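Local coordinates for mitogen-activated protein kinase, putative (Map kinase-like protein) (Leishmania major, PDB 3PG1) that probably binds ATP and transfers its phosphate to serine and threonine residues of other proteins, as a parasite member of the MAP kinase family, at residues E114-D119 and N164-D169; V259-P264 and E302-R307; R75-I80 and F337-S342. One frame throughout, in Å; residues are numbered along the deposited sequence. Where two conformers were deposited one is given.

Contact 1 (E114-D119 and N164-D169); sequences ELMRTD and NILLAD
R117 lies across L167, A168 and D169, and different parts of its chain meet each. CG stands anti to the backbone N (chi1 -173°), and a bend at chi3 turns NE off the line of the extended chain. The methylene part runs past the carboxylate of D169, where OD2 lies 3.6 Å from CD of R117. Their charged ends do not meet: NE of R117 and OD2 of D169 remain 4.7 Å apart, and the guanidinium instead gives NH2 to the side chain of N171, just beyond. CA of D169 sits at the edge of the guanidinium plane, while CG2 of T118 rests over one face, toward its rim.

L167 lies beside T118 and points the same way, with its CB 3.8 Å from CG2 of T118; its CD2 reaches on to the backbone of D119. F139, L120 and I173 also touch this leucine. Strands 118-119 and 165-167 are antiparallel here, and T118 and L167 form a hydrogen-bonded pair: N of L167 gives to O of T118 at 3.0 Å, almost straight at 179°, and N of T118 gives to O of L167 at 3.2 Å. Because R117 and T118 both face L167, the pairing contains a classic beta bulge, placed where the kinase hinge has just left strand 108-114. The segment opposite starts at N164, the asparagine that closes the catalytic loop after the HRD motif, and runs on into strand 165-167.

On the opposite face of the sheet from T118 and L167, D119 and L166 form a non-hydrogen-bonded pair, with CB of D119 3.9 Å from CD2 of L166; the carboxylate of D119 leads away to cap the backbone N of Q122 at the start of helix 120-125. M116 crosses L166 at about a right angle, CG 3.7 Å from CD1 of L166, and its sulphur lies against CB of A168.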
loop_
_atom_site.group_PDB
_atom_site.type_symbol
_atom_site.label_atom_id
_atom_site.label_comp_id
_atom_site.label_asym_id
_atom_site.label_seq_id
_atom_site.Cartn_x
_atom_site.Cartn_y
_atom_site.Cartn_z
ATOM N N GLU A 114 -0.821 -15.003 -2.326
ATOM C CA GLU A 114 -0.149 -15.445 -3.540
ATOM C C GLU A 114 1.222 -14.773 -3.578
ATOM O O GLU A 114 1.311 -13.573 -3.349
ATOM C CB GLU A 114 -0.977 -15.068 -4.795
ATOM C CG GLU A 114 -0.493 -15.761 -6.067
ATOM C CD GLU A 114 -1.008 -15.222 -7.391
ATOM O OE1 GLU A 114 -0.267 -15.327 -8.396
ATOM O OE2 GLU A 114 -2.143 -14.694 -7.434
ATOM N N LEU A 115 2.283 -15.530 -3.852
ATOM C CA LEU A 115 3.611 -14.929 -3.947
ATOM C C LEU A 115 3.736 -14.363 -5.366
ATOM O O LEU A 115 3.654 -15.116 -6.346
ATOM C CB LEU A 115 4.699 -15.974 -3.668
ATOM C CG LEU A 115 6.133 -15.457 -3.511
ATOM C CD1 LEU A 115 6.360 -14.857 -2.122
ATOM C CD2 LEU A 115 7.116 -16.585 -3.718
ATOM N N MET A 116 3.843 -13.032 -5.474
ATOM C CA MET A 116 3.942 -12.376 -6.769
ATOM C C MET A 116 5.342 -12.472 -7.379
ATOM O O MET A 116 6.326 -12.620 -6.642
ATOM C CB MET A 116 3.443 -10.928 -6.678
ATOM C CG MET A 116 2.001 -10.841 -6.238
ATOM S SD MET A 116 0.909 -11.662 -7.416
ATOM C CE MET A 116 -0.533 -11.723 -6.494
ATOM N N ARG A 117 5.428 -12.420 -8.718
ATOM C CA ARG A 117 6.704 -12.520 -9.438
ATOM C C ARG A 117 7.686 -11.424 -9.020
ATOM O O ARG A 117 8.818 -11.720 -8.671
ATOM C CB ARG A 117 6.461 -12.476 -10.961
ATOM C CG ARG A 117 7.718 -12.738 -11.800
ATOM C CD ARG A 117 7.470 -12.640 -13.298
ATOM N NE ARG A 117 6.868 -11.364 -13.706
ATOM C CZ ARG A 117 7.550 -10.262 -14.006
ATOM N NH1 ARG A 117 8.877 -10.248 -13.929
ATOM N NH2 ARG A 117 6.909 -9.162 -14.377
ATOM N N THR A 118 7.231 -10.157 -9.009
ATOM C CA THR A 118 8.089 -9.022 -8.696
ATOM C C THR A 118 7.241 -7.838 -8.233
ATOM O O THR A 118 6.040 -7.976 -7.998
ATOM C CB THR A 118 8.985 -8.700 -9.942
ATOM O OG1 THR A 118 9.999 -7.781 -9.574
ATOM C CG2 THR A 118 8.197 -8.160 -11.153
ATOM N N ASP A 119 7.880 -6.694 -8.067
ATOM C CA ASP A 119 7.206 -5.451 -7.734
ATOM C C ASP A 119 7.647 -4.393 -8.739
ATOM O O ASP A 119 8.578 -4.630 -9.513
ATOM C CB ASP A 119 7.427 -5.038 -6.265
ATOM C CG ASP A 119 8.873 -4.884 -5.854
ATOM O OD1 ASP A 119 9.316 -5.635 -4.974
ATOM O OD2 ASP A 119 9.541 -3.978 -6.369
ATOM N N ASN A 164 5.295 -1.577 -3.151
ATOM C CA ASN A 164 4.042 -2.249 -2.768
ATOM C C ASN A 164 3.043 -2.344 -3.913
ATOM O O ASN A 164 1.856 -2.639 -3.715
ATOM C CB ASN A 164 3.429 -1.734 -1.437
ATOM C CG ASN A 164 3.176 -0.271 -1.361
ATOM O OD1 ASN A 164 2.737 0.367 -2.322
ATOM N ND2 ASN A 164 3.464 0.297 -0.208
ATOM N N ILE A 165 3.549 -2.136 -5.126
ATOM C CA ILE A 165 2.759 -2.326 -6.338
ATOM C C ILE A 165 3.375 -3.581 -6.927
ATOM O O ILE A 165 4.512 -3.535 -7.397
ATOM C CB ILE A 165 2.799 -1.108 -7.296
ATOM C CG1 ILE A 165 2.131 0.132 -6.633
ATOM C CG2 ILE A 165 2.085 -1.482 -8.625
ATOM C CD1 ILE A 165 2.476 1.479 -7.298
ATOM N N LEU A 166 2.641 -4.704 -6.840
ATOM C CA LEU A 166 3.093 -6.050 -7.250
ATOM C C LEU A 166 2.651 -6.441 -8.646
ATOM O O LEU A 166 1.571 -6.040 -9.093
ATOM C CB LEU A 166 2.604 -7.124 -6.243
ATOM C CG LEU A 166 2.805 -6.817 -4.736
ATOM C CD1 LEU A 166 2.461 -8.056 -3.873
ATOM C CD2 LEU A 166 4.247 -6.340 -4.439
ATOM N N LEU A 167 3.505 -7.217 -9.331
ATOM C CA LEU A 167 3.303 -7.708 -10.688
ATOM C C LEU A 167 3.257 -9.258 -10.594
ATOM O O LEU A 167 4.177 -9.873 -10.049
ATOM C CB LEU A 167 4.535 -7.355 -11.570
ATOM C CG LEU A 167 4.831 -5.949 -12.128
ATOM C CD1 LEU A 167 4.273 -5.752 -13.485
ATOM C CD2 LEU A 167 4.689 -4.815 -11.133
ATOM N N ALA A 168 2.207 -9.880 -11.138
ATOM C CA ALA A 168 2.107 -11.347 -11.170
ATOM C C ALA A 168 2.935 -11.824 -12.367
ATOM O O ALA A 168 3.372 -10.982 -13.156
ATOM C CB ALA A 168 0.652 -11.762 -11.334
ATOM N N ASP A 169 3.148 -13.163 -12.531
ATOM C CA ASP A 169 3.891 -13.704 -13.684
ATOM C C ASP A 169 3.226 -13.242 -14.983
ATOM O O ASP A 169 3.912 -12.918 -15.955
ATOM C CB ASP A 169 3.971 -15.239 -13.628
ATOM C CG ASP A 169 4.789 -15.754 -12.466
ATOM O OD1 ASP A 169 4.188 -16.100 -11.425
ATOM O OD2 ASP A 169 6.035 -15.813 -12.595
HETATM O O HOH W 1 2.804 -14.716 -9.294
#

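Contact 2 (V259-P264 and E302-R307); sequences VMFSSP and EFNPQR
F261 reaches from the end of helix 255-260 into the turn formed by F303, N304 and P305. It was modelled in two conformers, so the short distances given for this one are doubtful in detail. CB points toward the other segment, and CG is set between the backbone N and the carbonyl carbon (chi1 49°). CG, CD1 and CD2 all lie about equally far from CD of P305, because that carbon sits over the middle of the ring: it is 3.8 Å from the centroid and only 5° off the ring normal, a CH-pi contact. CE1 comes to the rim of F303, 3.4 Å from CE2 of that ring. The two phenylalanines meet rim to rim, neither lying over the face of the other, with planes 53° apart. CE2 turns to the amide of N304 and lies 3.2 Å from OD1, while CZ, at the tip, meets CA of N304 at 3.4 Å.

The amide is itself fixed within its own segment. OD1 of N304 accepts from N of Q306 at 2.9 Å, making an Asx turn, and ND2 of N304 gives to OE1 of Q306 at 3.0 Å. Next to this, the M260 side chain crosses that of Q306 at about a right angle, its SD 3.8 Å from NE2 of Q306. Helix 202-205 adds to the surroundings through E203, which touches both F261 and P305.

The arrangement joins the MAP kinase insert, which follows helix 239-250, to the loop following helix 291-300 in the C-terminal lobe. Since both polar atoms of the asparagine amide, OD1 and ND2, already have partners, the phenyl ring can pack against it without breaking a polar bond; any attraction between CE2 and OD1 is probably a minor addition to apolar packing.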
loop_
_atom_site.group_PDB
_atom_site.type_symbol
_atom_site.label_atom_id
_atom_site.label_comp_id
_atom_site.label_asym_id
_atom_site.label_seq_id
_atom_site.Cartn_x
_atom_site.Cartn_y
_atom_site.Cartn_z
ATOM N N VAL A 259 -1.279 26.908 5.232
ATOM C CA VAL A 259 -1.771 26.885 6.609
ATOM C C VAL A 259 -2.935 25.952 6.794
ATOM O O VAL A 259 -2.984 25.285 7.812
ATOM C CB VAL A 259 -1.882 28.249 7.362
ATOM C CG1 VAL A 259 -0.904 29.291 6.832
ATOM C CG2 VAL A 259 -3.305 28.774 7.401
ATOM N N MET A 260 -3.805 25.800 5.767
ATOM C CA MET A 260 -4.905 24.843 5.846
ATOM C C MET A 260 -4.479 23.351 5.877
ATOM O O MET A 260 -5.260 22.534 6.336
ATOM C CB MET A 260 -5.868 24.976 4.650
ATOM C CG MET A 260 -6.557 26.286 4.581
ATOM S SD MET A 260 -7.717 26.241 3.162
ATOM C CE MET A 260 -8.294 27.784 3.282
ATOM N N PHE A 261 -3.332 22.987 5.313
ATOM C CA PHE A 261 -3.006 21.564 5.344
ATOM C C PHE A 261 -1.631 21.255 5.956
ATOM O O PHE A 261 -0.898 20.393 5.463
ATOM C CB PHE A 261 -3.400 20.812 4.027
ATOM C CG PHE A 261 -2.941 21.485 2.761
ATOM C CD1 PHE A 261 -1.684 21.214 2.228
ATOM C CD2 PHE A 261 -3.733 22.434 2.130
ATOM C CE1 PHE A 261 -1.236 21.870 1.083
ATOM C CE2 PHE A 261 -3.263 23.109 0.999
ATOM C CZ PHE A 261 -2.005 22.845 0.500
ATOM N N SER A 262 -1.310 21.966 7.075
ATOM C CA SER A 262 -0.094 21.779 7.862
ATOM C C SER A 262 -0.454 21.693 9.319
ATOM O O SER A 262 -1.420 22.311 9.759
ATOM C CB SER A 262 0.914 22.908 7.641
ATOM O OG SER A 262 0.329 24.186 7.806
ATOM N N SER A 263 0.346 20.959 10.080
ATOM C CA SER A 263 0.182 20.929 11.530
ATOM C C SER A 263 0.693 22.276 12.074
ATOM O O SER A 263 1.496 22.925 11.397
ATOM C CB SER A 263 1.053 19.827 12.112
ATOM O OG SER A 263 2.424 20.150 11.945
ATOM N N PRO A 264 0.333 22.667 13.324
ATOM C CA PRO A 264 0.900 23.902 13.915
ATOM C C PRO A 264 2.438 23.930 13.952
ATOM O O PRO A 264 3.021 24.988 13.758
ATOM C CB PRO A 264 0.320 23.904 15.335
ATOM C CG PRO A 264 -0.943 23.160 15.219
ATOM C CD PRO A 264 -0.630 22.036 14.254
ATOM N N GLU A 302 -1.139 18.141 -7.693
ATOM C CA GLU A 302 -1.539 19.453 -7.191
ATOM C C GLU A 302 -1.082 19.500 -5.749
ATOM O O GLU A 302 -1.400 18.592 -4.994
ATOM C CB GLU A 302 -3.079 19.665 -7.229
ATOM C CG GLU A 302 -3.530 20.146 -8.584
ATOM C CD GLU A 302 -3.234 21.597 -8.923
ATOM O OE1 GLU A 302 -2.823 22.379 -8.036
ATOM O OE2 GLU A 302 -3.477 21.957 -10.093
ATOM N N PHE A 303 -0.378 20.564 -5.371
ATOM C CA PHE A 303 0.142 20.717 -4.003
ATOM C C PHE A 303 -1.017 20.673 -2.999
ATOM O O PHE A 303 -0.953 19.994 -1.972
ATOM C CB PHE A 303 0.874 22.072 -3.894
ATOM C CG PHE A 303 1.638 22.246 -2.603
ATOM C CD1 PHE A 303 2.993 21.939 -2.531
ATOM C CD2 PHE A 303 0.993 22.679 -1.443
ATOM C CE1 PHE A 303 3.705 22.106 -1.329
ATOM C CE2 PHE A 303 1.700 22.818 -0.231
ATOM C CZ PHE A 303 3.056 22.566 -0.196
ATOM N N ASN A 304 -2.084 21.385 -3.308
ATOM C CA ASN A 304 -3.227 21.450 -2.403
ATOM C C ASN A 304 -4.212 20.303 -2.721
ATOM O O ASN A 304 -4.767 20.294 -3.824
ATOM C CB ASN A 304 -3.914 22.834 -2.548
ATOM C CG ASN A 304 -5.153 23.018 -1.704
ATOM O OD1 ASN A 304 -5.572 22.102 -1.015
ATOM N ND2 ASN A 304 -5.729 24.238 -1.666
ATOM N N PRO A 305 -4.505 19.377 -1.752
ATOM C CA PRO A 305 -5.473 18.282 -2.021
ATOM C C PRO A 305 -6.881 18.740 -2.410
ATOM O O PRO A 305 -7.568 18.017 -3.138
ATOM C CB PRO A 305 -5.523 17.524 -0.681
ATOM C CG PRO A 305 -5.087 18.499 0.299
ATOM C CD PRO A 305 -3.994 19.276 -0.370
ATOM N N GLN A 306 -7.297 19.949 -1.998
ATOM C CA GLN A 306 -8.635 20.461 -2.379
ATOM C C GLN A 306 -8.761 20.596 -3.918
ATOM O O GLN A 306 -9.876 20.585 -4.390
ATOM C CB GLN A 306 -8.873 21.864 -1.786
ATOM C CG GLN A 306 -8.746 21.839 -0.266
ATOM C CD GLN A 306 -8.785 23.172 0.384
ATOM O OE1 GLN A 306 -8.247 24.174 -0.113
ATOM N NE2 GLN A 306 -9.376 23.201 1.565
ATOM N N ARG A 307 -7.635 20.738 -4.675
ATOM C CA ARG A 307 -7.650 20.902 -6.153
ATOM C C ARG A 307 -7.107 19.663 -6.849
ATOM O O ARG A 307 -6.955 19.693 -8.078
ATOM C CB ARG A 307 -6.696 22.074 -6.583
ATOM C CG ARG A 307 -7.089 23.448 -6.169
ATOM C CD ARG A 307 -6.085 24.521 -6.609
ATOM N NE ARG A 307 -5.723 25.344 -5.440
ATOM C CZ ARG A 307 -6.389 26.419 -5.031
ATOM N NH1 ARG A 307 -7.403 26.893 -5.743
ATOM N NH2 ARG A 307 -6.023 27.053 -3.932
#

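Contact 3 (R75-I80 and F337-S342); sequences RVLREI and FHFDES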
loop_
_atom_site.group_PDB
_atom_site.type_symbol
_atom_site.label_atom_id
_atom_site.label_comp_id
_atom_site.label_asym_id
_atom_site.label_seq_id
_atom_site.Cartn_x
_atom_site.Cartn_y
_atom_site.Cartn_z
ATOM N N ARG A 75 -3.962 -5.059 16.611
ATOM C CA ARG A 75 -3.187 -4.616 15.454
ATOM C C ARG A 75 -3.259 -5.676 14.335
ATOM O O ARG A 75 -3.542 -5.333 13.187
ATOM C CB ARG A 75 -1.729 -4.338 15.861
ATOM C CG ARG A 75 -0.775 -4.129 14.681
ATOM C CD ARG A 75 0.670 -4.029 15.135
ATOM N NE ARG A 75 1.363 -2.917 14.484
ATOM C CZ ARG A 75 1.322 -1.655 14.904
ATOM N NH1 ARG A 75 0.616 -1.327 15.982
ATOM N NH2 ARG A 75 1.979 -0.710 14.246
ATOM N N VAL A 76 -3.014 -6.956 14.682
ATOM C CA VAL A 76 -3.050 -8.069 13.721
ATOM C C VAL A 76 -4.487 -8.339 13.211
ATOM O O VAL A 76 -4.667 -8.594 12.019
ATOM C CB VAL A 76 -2.313 -9.350 14.230
ATOM C CG1 VAL A 76 -2.135 -10.358 13.099
ATOM C CG2 VAL A 76 -0.946 -8.996 14.803
ATOM N N LEU A 77 -5.504 -8.234 14.107
ATOM C CA LEU A 77 -6.910 -8.424 13.745
ATOM C C LEU A 77 -7.330 -7.384 12.697
ATOM O O LEU A 77 -7.998 -7.738 11.725
ATOM C CB LEU A 77 -7.837 -8.359 14.977
ATOM C CG LEU A 77 -9.326 -8.624 14.703
ATOM C CD1 LEU A 77 -9.552 -9.994 14.070
ATOM C CD2 LEU A 77 -10.163 -8.436 15.947
ATOM N N ARG A 78 -6.884 -6.125 12.870
ATOM C CA ARG A 78 -7.177 -5.060 11.907
ATOM C C ARG A 78 -6.515 -5.328 10.542
ATOM O O ARG A 78 -7.159 -5.147 9.510
ATOM C CB ARG A 78 -6.780 -3.688 12.457
ATOM C CG ARG A 78 -7.450 -2.562 11.655
ATOM C CD ARG A 78 -7.224 -1.174 12.216
ATOM N NE ARG A 78 -8.019 -0.183 11.481
ATOM C CZ ARG A 78 -7.641 0.391 10.340
ATOM N NH1 ARG A 78 -6.472 0.092 9.787
ATOM N NH2 ARG A 78 -8.432 1.277 9.746
ATOM N N GLU A 79 -5.250 -5.795 10.537
ATOM C CA GLU A 79 -4.547 -6.112 9.291
ATOM C C GLU A 79 -5.275 -7.244 8.551
ATOM O O GLU A 79 -5.405 -7.223 7.333
ATOM C CB GLU A 79 -3.102 -6.554 9.585
ATOM C CG GLU A 79 -2.204 -5.466 10.154
ATOM C CD GLU A 79 -0.745 -5.851 10.331
ATOM O OE1 GLU A 79 -0.359 -6.970 9.919
ATOM O OE2 GLU A 79 0.019 -5.019 10.869
ATOM N N ILE A 80 -5.751 -8.230 9.309
ATOM C CA ILE A 80 -6.466 -9.392 8.790
ATOM C C ILE A 80 -7.838 -9.036 8.267
ATOM O O ILE A 80 -8.206 -9.470 7.177
ATOM C CB ILE A 80 -6.439 -10.535 9.864
ATOM C CG1 ILE A 80 -5.261 -11.466 9.618
ATOM C CG2 ILE A 80 -7.758 -11.317 10.018
ATOM C CD1 ILE A 80 -3.900 -10.830 9.813
ATOM N N PHE A 337 -15.521 -0.218 4.972
ATOM C CA PHE A 337 -14.837 -0.981 6.011
ATOM C C PHE A 337 -15.102 -0.297 7.372
ATOM O O PHE A 337 -15.051 0.935 7.480
ATOM C CB PHE A 337 -13.316 -1.086 5.735
ATOM C CG PHE A 337 -12.548 -1.807 6.819
ATOM C CD1 PHE A 337 -12.603 -3.196 6.933
ATOM C CD2 PHE A 337 -11.789 -1.095 7.751
ATOM C CE1 PHE A 337 -11.906 -3.859 7.943
ATOM C CE2 PHE A 337 -11.079 -1.763 8.752
ATOM C CZ PHE A 337 -11.168 -3.137 8.863
ATOM N N HIS A 338 -15.444 -1.105 8.373
ATOM C CA HIS A 338 -15.689 -0.656 9.744
ATOM C C HIS A 338 -14.897 -1.549 10.679
ATOM O O HIS A 338 -14.957 -2.777 10.567
ATOM C CB HIS A 338 -17.186 -0.724 10.125
ATOM C CG HIS A 338 -18.076 0.193 9.341
ATOM N ND1 HIS A 338 -18.985 -0.301 8.411
ATOM C CD2 HIS A 338 -18.181 1.543 9.380
ATOM C CE1 HIS A 338 -19.601 0.763 7.911
ATOM N NE2 HIS A 338 -19.144 1.897 8.455
ATOM N N PHE A 339 -14.119 -0.944 11.556
ATOM C CA PHE A 339 -13.409 -1.669 12.604
ATOM C C PHE A 339 -13.785 -1.005 13.934
ATOM O O PHE A 339 -13.626 0.216 14.090
ATOM C CB PHE A 339 -11.885 -1.715 12.386
ATOM C CG PHE A 339 -11.164 -2.642 13.346
ATOM C CD1 PHE A 339 -10.923 -3.968 13.009
ATOM C CD2 PHE A 339 -10.748 -2.191 14.595
ATOM C CE1 PHE A 339 -10.271 -4.832 13.903
ATOM C CE2 PHE A 339 -10.099 -3.051 15.488
ATOM C CZ PHE A 339 -9.860 -4.367 15.134
ATOM N N ASP A 340 -14.357 -1.796 14.860
ATOM C CA ASP A 340 -14.757 -1.281 16.169
ATOM C C ASP A 340 -13.509 -1.291 17.071
ATOM O O ASP A 340 -13.064 -2.353 17.504
ATOM C CB ASP A 340 -15.922 -2.108 16.760
ATOM C CG ASP A 340 -16.674 -1.438 17.900
ATOM O OD1 ASP A 340 -16.015 -0.854 18.783
ATOM O OD2 ASP A 340 -17.924 -1.527 17.924
ATOM N N GLU A 341 -12.906 -0.106 17.268
ATOM C CA GLU A 341 -11.678 0.065 18.040
ATOM C C GLU A 341 -11.875 0.063 19.564
ATOM O O GLU A 341 -10.889 0.002 20.303
ATOM C CB GLU A 341 -10.874 1.275 17.542
ATOM C CG GLU A 341 -9.796 0.880 16.546
ATOM C CD GLU A 341 -9.863 1.595 15.214
ATOM O OE1 GLU A 341 -9.952 2.844 15.212
ATOM O OE2 GLU A 341 -9.795 0.907 14.169
ATOM N N SER A 342 -13.148 0.043 20.023
ATOM C CA SER A 342 -13.509 -0.048 21.442
ATOM C C SER A 342 -13.197 -1.451 22.007
ATOM O O SER A 342 -13.166 -1.618 23.230
ATOM C CB SER A 342 -14.983 0.292 21.646
ATOM O OG SER A 342 -15.826 -0.801 21.312
#
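R78 and F339 both set CG anti to the backbone N (chi1 -163° and -171°), and CG of R78 comes over one face of the F339 ring, offset toward its rim and 4.1 Å from the centroid, a CH-pi contact; the arginine chain stays extended from CG to NE. CB of R78 covers the same ring at 3.9 Å from CE1. At the edge of F339, in its plane, L77 brings CG to 4.0 Å from CE1; L77 also packs against M349, I352 and F353 of helix 346-360.

At its far end the guanidinium presents a face to the edge of F337, with NH2 4.2 Å from CE2 and the two planes nearly perpendicular. The E341 chain is bent at chi2, and its OE2 lies 3.4 Å from NE of R78, a salt bridge whose hydrogen bond is weak.

Helix 70-85 is the C helix of the kinase N-terminal lobe, and the partner segment belongs to the C-terminal extension that MAP kinases lay along that lobe. F337 also meets H85 edge to face, and O of H338 takes a hydrogen bond from R81. Long and bent as the ion pair is, and lying at the surface, it probably adds little; the contact appears to rest mainly on arginine methylenes and leucine against aromatic carbon.

The three contacts lie well apart, contacts 1 and 2 on opposite sides of the chain's centre, and no two share a helix or strand. Contact 1, partly buried, is the one made through backbone pairing, and it ties the hinge to the strand after the catalytic loop. Contact 2, also partly buried but far out in the C-terminal lobe, has its hydrogen bonds within one segment and joins the two by ring and proline packing. Contact 3 lies at the surface and brings the C-terminal extension to the N-terminal lobe, spanning 257 residues of chain; its arginine forms an ion pair, whereas that of contact 1 looks to an asparagine beyond.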